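Local coordinates for Maltose/maltodextrin transport permease homologue (Bdellovibrio bacteriovorus HD100, PDB 6FFL), which binds maltotriose through the MalE-type solute-binding domain described here, and probably takes up maltodextrins as part of an ABC transporter in which MalE is fused to MalF, at residues G76-L81 with Y272-M278; L116-K122 with D247-I253; I171-E176 with T190-K194. One frame throughout, in Å; residues are numbered along the deposited sequence. Where two conformers were deposited one is given.

Contact 1: residues G76-L81 with Y272-M278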
loop_
_atom_site.group_PDB
_atom_site.type_symbol
_atom_site.label_atom_id
_atom_site.label_comp_id
_atom_site.label_asym_id
_atom_site.label_seq_id
_atom_site.Cartn_x
_atom_site.Cartn_y
_atom_site.Cartn_z
ATOM N N GLY A 76 -22.517 2.315 -4.804
ATOM C CA GLY A 76 -23.493 1.376 -4.282
ATOM C C GLY A 76 -23.184 -0.080 -4.566
ATOM O O GLY A 76 -24.107 -0.888 -4.665
ATOM N N ILE A 77 -21.911 -0.451 -4.695
ATOM C CA ILE A 77 -21.589 -1.819 -5.077
ATOM C C ILE A 77 -21.042 -2.651 -3.919
ATOM O O ILE A 77 -20.726 -3.830 -4.122
ATOM C CB ILE A 77 -20.626 -1.858 -6.281
ATOM C CG1 ILE A 77 -19.304 -1.160 -5.944
ATOM C CG2 ILE A 77 -21.316 -1.252 -7.515
ATOM C CD1 ILE A 77 -18.265 -1.193 -7.095
ATOM N N VAL A 78 -20.932 -2.091 -2.713
ATOM C CA VAL A 78 -20.576 -2.885 -1.540
ATOM C C VAL A 78 -21.541 -2.575 -0.404
ATOM O O VAL A 78 -22.121 -1.484 -0.336
ATOM C CB VAL A 78 -19.125 -2.646 -1.075
ATOM C CG1 VAL A 78 -18.145 -3.231 -2.098
ATOM C CG2 VAL A 78 -18.878 -1.155 -0.818
ATOM N N ARG A 79 -21.702 -3.546 0.503
ATOM C CA ARG A 79 -22.712 -3.473 1.566
ATOM C C ARG A 79 -22.135 -2.831 2.826
ATOM O O ARG A 79 -20.992 -3.119 3.195
ATOM C CB ARG A 79 -23.213 -4.866 1.929
ATOM C CG ARG A 79 -23.765 -5.659 0.765
ATOM C CD ARG A 79 -24.089 -7.090 1.181
ATOM N NE ARG A 79 -24.927 -7.737 0.174
ATOM C CZ ARG A 79 -26.222 -7.978 0.315
ATOM N NH1 ARG A 79 -26.844 -7.660 1.446
ATOM N NH2 ARG A 79 -26.889 -8.559 -0.673
ATOM N N PRO A 80 -22.884 -1.971 3.516
ATOM C CA PRO A 80 -22.455 -1.552 4.858
ATOM C C PRO A 80 -22.366 -2.778 5.751
ATOM O O PRO A 80 -23.229 -3.653 5.701
ATOM C CB PRO A 80 -23.571 -0.606 5.323
ATOM C CG PRO A 80 -24.358 -0.277 4.099
ATOM C CD PRO A 80 -24.207 -1.430 3.161
ATOM N N LEU A 81 -21.301 -2.850 6.554
ATOM C CA LEU A 81 -21.053 -4.024 7.385
ATOM C C LEU A 81 -21.590 -3.885 8.800
ATOM O O LEU A 81 -21.606 -4.875 9.542
ATOM C CB LEU A 81 -19.546 -4.315 7.448
ATOM C CG LEU A 81 -18.950 -4.655 6.088
ATOM C CD1 LEU A 81 -17.449 -4.857 6.196
ATOM C CD2 LEU A 81 -19.645 -5.880 5.488
ATOM N N TYR A 272 -11.581 -6.520 3.618
ATOM C CA TYR A 272 -12.658 -7.194 2.904
ATOM C C TYR A 272 -13.918 -6.340 2.856
ATOM O O TYR A 272 -14.280 -5.685 3.841
ATOM C CB TYR A 272 -12.975 -8.537 3.570
ATOM C CG TYR A 272 -11.804 -9.509 3.598
ATOM C CD1 TYR A 272 -11.574 -10.369 2.525
ATOM C CD2 TYR A 272 -10.946 -9.573 4.691
ATOM C CE1 TYR A 272 -10.524 -11.265 2.537
ATOM C CE2 TYR A 272 -9.875 -10.459 4.710
ATOM C CZ TYR A 272 -9.673 -11.305 3.624
ATOM O OH TYR A 272 -8.615 -12.193 3.618
ATOM N N SER A 273 -14.578 -6.352 1.699
ATOM C CA SER A 273 -15.909 -5.785 1.532
ATOM C C SER A 273 -16.817 -6.847 0.936
ATOM O O SER A 273 -16.350 -7.744 0.233
ATOM C CB SER A 273 -15.905 -4.549 0.612
ATOM O OG SER A 273 -15.065 -3.512 1.112
ATOM N N LEU A 274 -18.119 -6.728 1.215
ATOM C CA LEU A 274 -19.147 -7.623 0.683
ATOM C C LEU A 274 -19.867 -6.978 -0.504
ATOM O O LEU A 274 -20.327 -5.839 -0.409
ATOM C CB LEU A 274 -20.162 -7.961 1.777
ATOM C CG LEU A 274 -19.738 -8.867 2.937
ATOM C CD1 LEU A 274 -20.895 -8.997 3.924
ATOM C CD2 LEU A 274 -19.351 -10.245 2.436
ATOM N N ASN A 275 -19.969 -7.718 -1.611
ATOM C CA ASN A 275 -20.697 -7.266 -2.792
ATOM C C ASN A 275 -22.157 -6.984 -2.457
ATOM O O ASN A 275 -22.822 -7.768 -1.770
ATOM C CB ASN A 275 -20.594 -8.338 -3.884
ATOM C CG ASN A 275 -20.880 -7.808 -5.280
ATOM O OD1 ASN A 275 -21.625 -6.847 -5.460
ATOM N ND2 ASN A 275 -20.278 -8.446 -6.286
ATOM N N ALA A 276 -22.653 -5.850 -2.947
ATOM C CA ALA A 276 -24.087 -5.606 -2.883
ATOM C C ALA A 276 -24.865 -6.656 -3.675
ATOM O O ALA A 276 -26.010 -6.975 -3.328
ATOM C CB ALA A 276 -24.378 -4.198 -3.401
ATOM N N ASN A 277 -24.266 -7.195 -4.745
ATOM C CA ASN A 277 -24.867 -8.264 -5.552
ATOM C C ASN A 277 -24.557 -9.617 -4.930
ATOM O O ASN A 277 -23.385 -9.989 -4.831
ATOM C CB ASN A 277 -24.300 -8.262 -6.977
ATOM C CG ASN A 277 -24.553 -6.975 -7.718
ATOM O OD1 ASN A 277 -25.645 -6.423 -7.651
ATOM N ND2 ASN A 277 -23.547 -6.502 -8.460
ATOM N N MET A 278 -25.588 -10.371 -4.557
ATOM C CA MET A 278 -25.430 -11.744 -4.092
ATOM C C MET A 278 -26.405 -12.627 -4.857
ATOM O O MET A 278 -27.593 -12.303 -4.950
ATOM C CB MET A 278 -25.684 -11.866 -2.584
ATOM C CG MET A 278 -24.700 -11.112 -1.712
ATOM S SD MET A 278 -23.145 -12.013 -1.506
ATOM C CE MET A 278 -22.132 -10.736 -0.780
HETATM O O HOH W 1 -18.718 -4.247 2.447
#
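A short backbone bridge joins the loop 76-81, which follows helix 69-74, to 272-278, which continues strand 266-274, an inner strand of the seven-stranded mixed sheet. Val78 sits beside Asn275, CA to CA 4.6 Å, flanked by two hydrogen bonds: Ala276 N to Ile77 O at 3.0 Å and Arg79 N to Leu274 O at 2.8 Å. Val78 CA also lies 3.2 Å from Leu274 O, a CA-H...O contact. One water extends the pairing, donating to Arg79 O (2.6 Å) and accepting from Leu274 N (2.8 Å). This sheet is the core of one lobe of the two-lobed periplasmic binding protein fold; the backbone of Asn275 bonds to Glu60, and Ser273 OG hydrogen-bonds to Tyr106 O of strand 104-109. Arg79 lies over the backbone at Asn275, its NE donating to Asn275 O (2.9 Å). An Asx turn shapes the chain at 275-277, Asn277 N donating to Asn275 OD1 at 2.8 Å. Leu81 CD2 meets Leu274 CD1 at 3.7 Å, while the side chain of Ile77 is about 5 Å from a bound platinum ion.

Contact 2: residues L116-K122 with D247-I253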
loop_
_atom_site.group_PDB
_atom_site.type_symbol
_atom_site.label_atom_id
_atom_site.label_comp_id
_atom_site.label_asym_id
_atom_site.label_seq_id
_atom_site.Cartn_x
_atom_site.Cartn_y
_atom_site.Cartn_z
ATOM N N LEU A 116 4.888 2.629 3.580
ATOM C CA LEU A 116 6.201 2.582 2.955
ATOM C C LEU A 116 7.302 2.925 3.950
ATOM O O LEU A 116 7.096 3.668 4.914
ATOM C CB LEU A 116 6.268 3.553 1.785
ATOM C CG LEU A 116 5.339 3.213 0.631
ATOM C CD1 LEU A 116 5.364 4.370 -0.376
ATOM C CD2 LEU A 116 5.746 1.909 -0.027
ATOM N N MET A 117 8.491 2.395 3.687
ATOM C CA MET A 117 9.627 2.611 4.572
ATOM C C MET A 117 10.891 2.405 3.753
ATOM O O MET A 117 10.835 1.967 2.606
ATOM C CB MET A 117 9.582 1.651 5.762
ATOM C CG MET A 117 9.897 0.217 5.384
ATOM S SD MET A 117 9.087 -1.004 6.440
ATOM C CE MET A 117 7.390 -0.904 5.835
ATOM N N LEU A 118 12.036 2.722 4.357
ATOM C CA LEU A 118 13.321 2.365 3.770
ATOM C C LEU A 118 13.679 0.953 4.212
ATOM O O LEU A 118 13.532 0.609 5.389
ATOM C CB LEU A 118 14.417 3.355 4.194
ATOM C CG LEU A 118 15.760 3.202 3.467
ATOM C CD1 LEU A 118 15.656 3.794 2.075
ATOM C CD2 LEU A 118 16.890 3.872 4.259
ATOM N N LEU A 119 14.089 0.117 3.261
ATOM C CA LEU A 119 14.642 -1.193 3.564
ATOM C C LEU A 119 16.081 -1.168 3.100
ATOM O O LEU A 119 16.394 -0.539 2.084
ATOM C CB LEU A 119 13.880 -2.337 2.860
ATOM C CG LEU A 119 12.394 -2.487 3.213
ATOM C CD1 LEU A 119 11.524 -1.601 2.319
ATOM C CD2 LEU A 119 11.987 -3.957 3.085
ATOM N N TYR A 120 16.958 -1.847 3.829
ATOM C CA TYR A 120 18.358 -1.851 3.439
ATOM C C TYR A 120 18.914 -3.252 3.607
ATOM O O TYR A 120 18.545 -3.962 4.548
ATOM C CB TYR A 120 19.191 -0.832 4.244
ATOM C CG TYR A 120 19.103 -0.937 5.755
ATOM C CD1 TYR A 120 18.081 -0.309 6.458
ATOM C CD2 TYR A 120 20.064 -1.638 6.477
ATOM C CE1 TYR A 120 18.009 -0.392 7.851
ATOM C CE2 TYR A 120 19.997 -1.726 7.861
ATOM C CZ TYR A 120 18.972 -1.104 8.538
ATOM O OH TYR A 120 18.912 -1.190 9.912
ATOM N N ASN A 121 19.796 -3.639 2.680
ATOM C CA ASN A 121 20.424 -4.953 2.675
ATOM C C ASN A 121 21.658 -4.901 3.572
ATOM O O ASN A 121 22.602 -4.150 3.303
ATOM C CB ASN A 121 20.780 -5.345 1.236
ATOM C CG ASN A 121 21.247 -6.795 1.097
ATOM O OD1 ASN A 121 21.701 -7.417 2.056
ATOM N ND2 ASN A 121 21.144 -7.334 -0.121
ATOM N N LYS A 122 21.639 -5.682 4.651
ATOM C CA LYS A 122 22.734 -5.662 5.610
ATOM C C LYS A 122 24.026 -6.250 5.059
ATOM O O LYS A 122 25.064 -6.128 5.720
ATOM C CB LYS A 122 22.296 -6.387 6.879
ATOM C CG LYS A 122 21.239 -5.610 7.641
ATOM C CD LYS A 122 20.657 -6.456 8.764
ATOM C CE LYS A 122 19.696 -5.651 9.624
ATOM N NZ LYS A 122 19.226 -6.433 10.807
ATOM N N ASP A 247 18.837 -10.485 4.168
ATOM C CA ASP A 247 19.038 -9.981 5.525
ATOM C C ASP A 247 18.854 -8.470 5.483
ATOM O O ASP A 247 19.788 -7.714 5.210
ATOM C CB ASP A 247 20.417 -10.364 6.049
ATOM C CG ASP A 247 20.627 -9.949 7.492
ATOM O OD1 ASP A 247 19.631 -9.631 8.176
ATOM O OD2 ASP A 247 21.787 -9.931 7.943
ATOM N N PHE A 248 17.629 -8.020 5.734
ATOM C CA PHE A 248 17.306 -6.608 5.602
ATOM C C PHE A 248 16.948 -5.986 6.945
ATOM O O PHE A 248 16.459 -6.662 7.857
ATOM C CB PHE A 248 16.155 -6.384 4.605
ATOM C CG PHE A 248 14.816 -6.933 5.058
ATOM C CD1 PHE A 248 14.450 -8.244 4.780
ATOM C CD2 PHE A 248 13.918 -6.120 5.720
ATOM C CE1 PHE A 248 13.212 -8.737 5.176
ATOM C CE2 PHE A 248 12.672 -6.598 6.119
ATOM C CZ PHE A 248 12.317 -7.910 5.846
ATOM N N GLY A 249 17.215 -4.683 7.053
ATOM C CA GLY A 249 16.681 -3.854 8.108
ATOM C C GLY A 249 15.659 -2.889 7.525
ATOM O O GLY A 249 15.511 -2.762 6.310
ATOM N N ILE A 250 14.943 -2.207 8.419
ATOM C CA ILE A 250 13.941 -1.229 8.007
ATOM C C ILE A 250 14.169 0.058 8.786
ATOM O O ILE A 250 14.758 0.047 9.872
ATOM C CB ILE A 250 12.487 -1.726 8.196
ATOM C CG1 ILE A 250 12.155 -1.966 9.673
ATOM C CG2 ILE A 250 12.218 -2.989 7.373
ATOM C CD1 ILE A 250 10.643 -2.242 9.893
ATOM N N ALA A 251 13.724 1.174 8.205
ATOM C CA ALA A 251 13.915 2.485 8.814
ATOM C C ALA A 251 12.912 3.453 8.208
ATOM O O ALA A 251 12.321 3.189 7.160
ATOM C CB ALA A 251 15.340 3.016 8.601
ATOM N N ARG A 252 12.741 4.596 8.868
ATOM C CA ARG A 252 11.982 5.677 8.247
ATOM C C ARG A 252 12.591 6.061 6.903
ATOM O O ARG A 252 13.818 6.078 6.749
ATOM C CB ARG A 252 11.974 6.904 9.167
ATOM C CG ARG A 252 11.215 6.714 10.455
ATOM C CD ARG A 252 11.248 7.969 11.309
ATOM N NE ARG A 252 10.395 7.809 12.480
ATOM C CZ ARG A 252 10.214 8.737 13.411
ATOM N NH1 ARG A 252 10.821 9.909 13.303
ATOM N NH2 ARG A 252 9.412 8.491 14.445
ATOM N N ILE A 253 11.737 6.407 5.937
ATOM C CA ILE A 253 12.242 7.118 4.757
ATOM C C ILE A 253 12.954 8.352 5.300
ATOM O O ILE A 253 12.391 9.063 6.142
ATOM C CB ILE A 253 11.119 7.489 3.773
ATOM C CG1 ILE A 253 10.473 6.227 3.197
ATOM C CG2 ILE A 253 11.652 8.368 2.646
ATOM C CD1 ILE A 253 9.124 6.505 2.488
HETATM O O HOH W 2 8.816 5.749 6.045
HETATM O O HOH W 3 16.943 0.255 11.212
HETATM O O HOH W 4 21.118 -10.106 2.439
HETATM O O HOH W 5 16.732 -6.583 10.782
#
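Strand 248-251 is the edge of a four-stranded mixed sheet and runs antiparallel to strand 116-121, their axes 4.6 Å apart at an angle of 154°. Just before it, Asp247 O accepts from Lys122 N (2.8 Å), and a water joins Asp247 N (2.9 Å) to Asn121 OD1 (2.8 Å). Phe248 pairs with Asn121 without hydrogen bonds and packs CD2 against Leu119 CD2 (3.9 Å); its carbonyl reaches Lys122 NZ through another water. Gly249 exchanges two bonds with Tyr120: Gly249 N to Tyr120 O 2.9 Å, Tyr120 N to Gly249 O 3.0 Å. Having no side chain, it takes the Tyr120 ring flat over its CA, a CH-pi contact 3.8 Å from the ring centroid, where a CB would clash. Ile250 faces the same way as Phe248 and Leu119, toward helices 238-243 and 328-335, with CG2 3.8 Å from Met117 SD; its carbonyl shares a water with Tyr120 OH. Ala251 and Leu118 exchange two 2.9 Å bonds, N to O each way. Arg252 turns outward to Asp333 and Glu336, and Ile253 CD1 touches Leu116 CB (4.2 Å). Five backbone bonds thus fix the register in the second lobe's sheet, Leu119, Phe248 and Ile250 make the helix-covered face largely apolar, and waters bridge polar groups at both ends of the pair and along it.

Contact 3: residues I171-E176 with T190-K194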
loop_
_atom_site.group_PDB
_atom_site.type_symbol
_atom_site.label_atom_id
_atom_site.label_comp_id
_atom_site.label_asym_id
_atom_site.label_seq_id
_atom_site.Cartn_x
_atom_site.Cartn_y
_atom_site.Cartn_z
ATOM N N ILE A 171 5.594 14.535 -0.215
ATOM C CA ILE A 171 4.847 15.772 -0.439
ATOM C C ILE A 171 4.748 16.585 0.851
ATOM O O ILE A 171 5.170 17.749 0.846
ATOM C CB ILE A 171 3.469 15.483 -1.056
ATOM C CG1 ILE A 171 3.652 14.809 -2.418
ATOM C CG2 ILE A 171 2.684 16.786 -1.192
ATOM C CD1 ILE A 171 2.349 14.214 -3.013
ATOM N N PRO A 172 4.228 16.049 1.968
ATOM C CA PRO A 172 4.149 16.868 3.187
ATOM C C PRO A 172 5.505 17.236 3.763
ATOM O O PRO A 172 5.591 18.234 4.488
ATOM C CB PRO A 172 3.356 15.982 4.160
ATOM C CG PRO A 172 3.541 14.580 3.658
ATOM C CD PRO A 172 3.607 14.723 2.167
ATOM N N ALA A 173 6.564 16.474 3.470
ATOM C CA ALA A 173 7.886 16.866 3.952
ATOM C C ALA A 173 8.396 18.112 3.241
ATOM O O ALA A 173 9.272 18.810 3.773
ATOM C CB ALA A 173 8.880 15.707 3.781
ATOM N N PHE A 174 7.866 18.414 2.058
ATOM C CA PHE A 174 8.217 19.628 1.338
ATOM C C PHE A 174 7.202 20.740 1.544
ATOM O O PHE A 174 7.357 21.813 0.962
ATOM C CB PHE A 174 8.374 19.337 -0.162
ATOM C CG PHE A 174 9.658 18.628 -0.509
ATOM C CD1 PHE A 174 10.873 19.296 -0.441
ATOM C CD2 PHE A 174 9.649 17.303 -0.906
ATOM C CE1 PHE A 174 12.053 18.649 -0.761
ATOM C CE2 PHE A 174 10.825 16.642 -1.220
ATOM C CZ PHE A 174 12.030 17.323 -1.155
ATOM N N GLY A 175 6.177 20.516 2.363
ATOM C CA GLY A 175 5.155 21.519 2.584
ATOM C C GLY A 175 3.766 20.934 2.769
ATOM O O GLY A 175 3.550 20.073 3.623
ATOM N N GLU A 176 2.816 21.386 1.962
ATOM C CA GLU A 176 1.419 21.071 2.207
ATOM C C GLU A 176 1.100 19.614 1.870
ATOM O O GLU A 176 1.657 19.033 0.933
ATOM C CB GLU A 176 0.527 21.997 1.382
ATOM C CG GLU A 176 0.636 23.470 1.732
ATOM C CD GLU A 176 0.283 24.369 0.566
ATOM O OE1 GLU A 176 1.190 24.695 -0.242
ATOM O OE2 GLU A 176 -0.908 24.743 0.453
ATOM N N THR A 190 1.012 23.104 -5.645
ATOM C CA THR A 190 1.757 23.541 -4.478
ATOM C C THR A 190 3.246 23.468 -4.750
ATOM O O THR A 190 3.708 22.700 -5.598
ATOM C CB THR A 190 1.446 22.675 -3.250
ATOM O OG1 THR A 190 1.890 21.325 -3.494
ATOM C CG2 THR A 190 -0.052 22.681 -2.966
ATOM N N THR A 191 4.000 24.282 -4.008
ATOM C CA THR A 191 5.450 24.142 -4.037
ATOM C C THR A 191 5.855 22.743 -3.595
ATOM O O THR A 191 6.793 22.151 -4.147
ATOM C CB THR A 191 6.101 25.204 -3.147
ATOM O OG1 THR A 191 5.790 26.504 -3.655
ATOM C CG2 THR A 191 7.603 25.031 -3.126
ATOM N N ALA A 192 5.135 22.188 -2.621
ATOM C CA ALA A 192 5.476 20.870 -2.091
ATOM C C ALA A 192 5.453 19.808 -3.186
ATOM O O ALA A 192 6.372 18.986 -3.286
ATOM C CB ALA A 192 4.515 20.498 -0.962
ATOM N N LEU A 193 4.408 19.801 -4.018
ATOM C CA LEU A 193 4.380 18.795 -5.078
ATOM C C LEU A 193 5.453 19.066 -6.128
ATOM O O LEU A 193 6.117 18.133 -6.596
ATOM C CB LEU A 193 2.994 18.723 -5.725
ATOM C CG LEU A 193 2.877 17.617 -6.778
ATOM C CD1 LEU A 193 3.151 16.213 -6.184
ATOM C CD2 LEU A 193 1.512 17.669 -7.480
ATOM N N LYS A 194 5.639 20.332 -6.520
ATOM C CA LYS A 194 6.721 20.651 -7.451
ATOM C C LYS A 194 8.061 20.174 -6.900
ATOM O O LYS A 194 8.855 19.548 -7.616
ATOM C CB LYS A 194 6.754 22.155 -7.726
ATOM C CG LYS A 194 7.897 22.597 -8.644
ATOM C CD LYS A 194 8.083 24.103 -8.580
ATOM C CE LYS A 194 8.447 24.547 -7.170
ATOM N NZ LYS A 194 9.896 24.857 -7.039
HETATM O O HOH W 6 0.785 19.485 -1.984
HETATM O O HOH W 7 3.631 23.754 -0.334
HETATM O O HOH W 8 2.501 26.195 -2.498
#
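Here the first turn of helix 191-205 lies against a weakly bonded short helix, about 171-173, and the turn after it, with no direct hydrogen bond between them. Ala192 is central: its CB points into the turn of the other segment, 3.4 Å from Ile171 O, 3.5 Å from Glu176 N and 3.7 Å from Gly175 N. Ile171, in the mt rotamer, extends CD1 to within 3.8 Å of CD1 of Leu193, which is tp and swings its end back toward it. Phe174 starts toward Ala192, CB to CB 4.1 Å, but chi1 in the m well carries its ring away along the helix to Asp195 and Thr196. Gly175 leaves the helix at phi 144°, turning the chain so that Glu176 (mt) folds its carboxylate over the helix start. There Glu176 OE1 takes one water at 2.6 Å, which accepts from Ala192 N (3.2 Å). A second water, 3.0 Å from Glu176 OE1, accepts from Thr191 N (2.9 Å). Those amides have no carbonyl a turn earlier in the helix to donate to. Thr190, with chi1 in the p well, supplies OG1 to Leu193 N at 3.0 Å: the classic threonine N-cap, here joined by a water-mediated carboxylate at the N-terminus of a helix.

How the contacts relate
The contacts nest along the chain: contact 3 (171-176 with 190-194) lies inside the loop closed by contact 2 (116-122 with 247-253), which lies inside that closed by contact 1 (76-81 with 272-278). Contact 1 belongs to the seven-stranded sheet of one lobe. Contacts 2 and 3 sit in the other, their centres 24 Å from each other and 37 and 36 Å from contact 1. Strands 248-251 and 266-274 follow each other in sequence, so the chain crosses between lobes there. This interleaving is characteristic of periplasmic binding proteins. The sugar occupies the cleft between: the side chain of Leu116 is about 6 Å from a glucose unit, those of Ile171 and Tyr272 about 10 and 11 Å.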